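Local coordinates for ribosome-inactivating protein 3 (PDB 2PQI) that belongs to the ribosome-inactivating protein family of plants, a maize member with a mixed beta sheet packed among helices, at residues 60-68 against 77-85. Numbering follows the deposited sequence.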
# COMPACT_ATOMS: atom_id res chain seq x y z
N ARG A 60 8.92 -3.13 19.31
CA ARG A 60 9.28 -3.77 20.56
C ARG A 60 8.47 -3.20 21.73
O ARG A 60 8.38 -3.79 22.80
CB ARG A 60 10.79 -3.63 20.80
CG ARG A 60 11.61 -4.73 20.13
CD ARG A 60 13.09 -4.36 20.07
NE ARG A 60 13.50 -3.61 21.24
CZ ARG A 60 13.57 -4.10 22.48
NH1 ARG A 60 13.25 -5.37 22.71
NH2 ARG A 60 13.95 -3.32 23.49
N THR A 61 7.82 -2.06 21.49
CA THR A 61 7.04 -1.40 22.52
C THR A 61 5.56 -1.22 22.23
O THR A 61 4.75 -1.16 23.16
CB THR A 61 7.62 -0.04 22.80
OG1 THR A 61 8.06 0.53 21.56
CG2 THR A 61 8.79 -0.16 23.76
N SER A 62 5.19 -1.12 20.96
CA SER A 62 3.78 -0.96 20.62
C SER A 62 3.46 -1.61 19.29
O SER A 62 4.27 -2.35 18.73
CB SER A 62 3.41 0.52 20.58
OG SER A 62 2.01 0.69 20.63
N SER A 63 2.26 -1.34 18.78
CA SER A 63 1.84 -1.89 17.48
C SER A 63 0.54 -1.27 17.00
O SER A 63 -0.17 -0.60 17.74
CB SER A 63 1.65 -3.41 17.57
OG SER A 63 0.61 -3.74 18.48
N ILE A 64 0.25 -1.50 15.73
CA ILE A 64 -0.98 -1.01 15.12
C ILE A 64 -1.42 -2.06 14.11
O ILE A 64 -0.61 -2.89 13.67
CB ILE A 64 -0.80 0.34 14.37
CG1 ILE A 64 0.17 0.18 13.20
CG2 ILE A 64 -0.30 1.40 15.31
CD1 ILE A 64 0.39 1.47 12.44
N THR A 65 -2.70 -2.03 13.76
CA THR A 65 -3.21 -2.97 12.78
C THR A 65 -3.75 -2.16 11.60
O THR A 65 -4.56 -1.26 11.77
CB THR A 65 -4.32 -3.87 13.35
OG1 THR A 65 -3.79 -4.70 14.39
CG2 THR A 65 -4.89 -4.77 12.25
N LEU A 66 -3.26 -2.49 10.42
CA LEU A 66 -3.68 -1.81 9.21
C LEU A 66 -4.92 -2.49 8.65
O LEU A 66 -5.02 -3.73 8.65
CB LEU A 66 -2.57 -1.85 8.15
CG LEU A 66 -1.22 -1.21 8.49
CD1 LEU A 66 -0.31 -1.35 7.28
CD2 LEU A 66 -1.40 0.25 8.88
N ALA A 67 -5.87 -1.68 8.20
CA ALA A 67 -7.11 -2.18 7.62
C ALA A 67 -7.16 -1.91 6.12
O ALA A 67 -7.66 -0.88 5.68
CB ALA A 67 -8.31 -1.55 8.31
N ILE A 68 -6.63 -2.86 5.35
CA ILE A 68 -6.43 -2.67 3.92
C ILE A 68 -7.54 -3.39 3.15
O ILE A 68 -7.83 -4.56 3.40
CB ILE A 68 -5.03 -3.24 3.50
CG1 ILE A 68 -3.93 -2.45 4.22
CG2 ILE A 68 -4.82 -3.16 1.99
CD1 ILE A 68 -2.58 -3.14 4.19
N GLY A 77 -7.72 2.49 7.06
CA GLY A 77 -7.52 2.99 8.41
C GLY A 77 -6.57 2.11 9.20
O GLY A 77 -5.93 1.20 8.66
N PHE A 78 -6.45 2.38 10.50
CA PHE A 78 -5.58 1.59 11.37
C PHE A 78 -6.11 1.59 12.80
O PHE A 78 -6.81 2.51 13.23
CB PHE A 78 -4.13 2.13 11.32
CG PHE A 78 -3.95 3.48 11.98
CD1 PHE A 78 -3.64 3.58 13.34
CD2 PHE A 78 -4.11 4.65 11.24
CE1 PHE A 78 -3.46 4.84 13.95
CE2 PHE A 78 -3.93 5.92 11.84
CZ PHE A 78 -3.62 6.01 13.20
N ARG A 79 -5.77 0.53 13.53
CA ARG A 79 -6.19 0.36 14.91
C ARG A 79 -5.01 0.58 15.85
O ARG A 79 -3.91 0.09 15.59
CB ARG A 79 -6.74 -1.06 15.10
CG ARG A 79 -7.10 -1.43 16.52
CD ARG A 79 -7.78 -2.81 16.58
NE ARG A 79 -8.22 -3.16 17.93
CZ ARG A 79 -7.40 -3.52 18.93
NH1 ARG A 79 -6.09 -3.60 18.72
NH2 ARG A 79 -7.90 -3.75 20.14
N THR A 80 -5.25 1.30 16.94
CA THR A 80 -4.21 1.58 17.96
C THR A 80 -4.24 0.50 19.06
O THR A 80 -5.23 -0.24 19.21
CB THR A 80 -4.44 2.94 18.66
OG1 THR A 80 -5.73 2.94 19.28
CG2 THR A 80 -4.38 4.08 17.66
N PRO A 81 -3.17 0.42 19.86
CA PRO A 81 -3.11 -0.57 20.94
C PRO A 81 -4.31 -0.43 21.87
O PRO A 81 -4.82 -1.42 22.41
CB PRO A 81 -1.81 -0.24 21.64
CG PRO A 81 -0.96 0.27 20.53
CD PRO A 81 -1.91 1.17 19.78
N GLY A 82 -4.77 0.81 22.05
CA GLY A 82 -5.92 1.04 22.90
C GLY A 82 -7.23 0.59 22.26
O GLY A 82 -8.31 0.80 22.82
N GLY A 83 -7.13 -0.00 21.08
CA GLY A 83 -8.32 -0.48 20.39
C GLY A 83 -9.13 0.57 19.65
O GLY A 83 -10.29 0.34 19.33
N VAL A 84 -8.52 1.71 19.38
CA VAL A 84 -9.22 2.77 18.66
C VAL A 84 -8.94 2.74 17.16
O VAL A 84 -7.80 2.75 16.73
CB VAL A 84 -8.82 4.15 19.20
CG1 VAL A 84 -9.56 5.24 18.43
CG2 VAL A 84 -9.12 4.23 20.69
N TRP A 85 -10.00 2.69 16.36
CA TRP A 85 -9.85 2.67 14.91
C TRP A 85 -9.94 4.08 14.33
O TRP A 85 -10.84 4.84 14.67
CB TRP A 85 -10.92 1.80 14.24
CG TRP A 85 -10.69 0.32 14.29
CD1 TRP A 85 -11.29 -0.58 15.13
CD2 TRP A 85 -9.82 -0.45 13.44
NE1 TRP A 85 -10.85 -1.86 14.86
CE2 TRP A 85 -9.95 -1.80 13.83
CE3 TRP A 85 -8.95 -0.12 12.40
CZ2 TRP A 85 -9.24 -2.83 13.19
CZ3 TRP A 85 -8.25 -1.14 11.78
CH2 TRP A 85 -8.39 -2.48 12.18
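Thr65 and Arg79 form an antiparallel hydrogen-bonded pair in the beta hairpin of strands 63-69 and 74-79, part of the mixed sheet of this ribosome-inactivating protein fold. Two backbone bonds define the pairing: Thr65 N gives to Arg79 O at 3.1 Å, and Arg79 N returns one to Thr65 O at 2.8 Å with an N-H...O angle of 157°. Thr65 O also receives a CA-H...O contact from Phe78 CA.

Arg79 can be followed outward from the sheet. Its CB meets Thr65 CB at 4.1 Å and also sits over the centre of the Trp85 ring, 3.3 Å above the plane. With CG opposite the backbone N (chi1 175°) and the chain extended as far as NE, CG and CD carry the group away from strand 63-68. The guanidinium at the tip instead has Gly83 CA over one face, within the type I turn Thr80-Gly83.

On the sheet face shared by Leu66 and Phe78, apolar contact is lighter: Leu66 CD2 reaches Phe78 CB at 4.1 Å. Leu156 and Val160 of helix 149-165 touch Ile64 and Leu66 respectively, and Leu153 touches Phe78, so this helix covers that face. On the face carrying Thr65 and Arg79, the six-membered ring of Trp85 comes obliquely up to strand 63-68, with CZ3 3.5 Å from Ala67 CB.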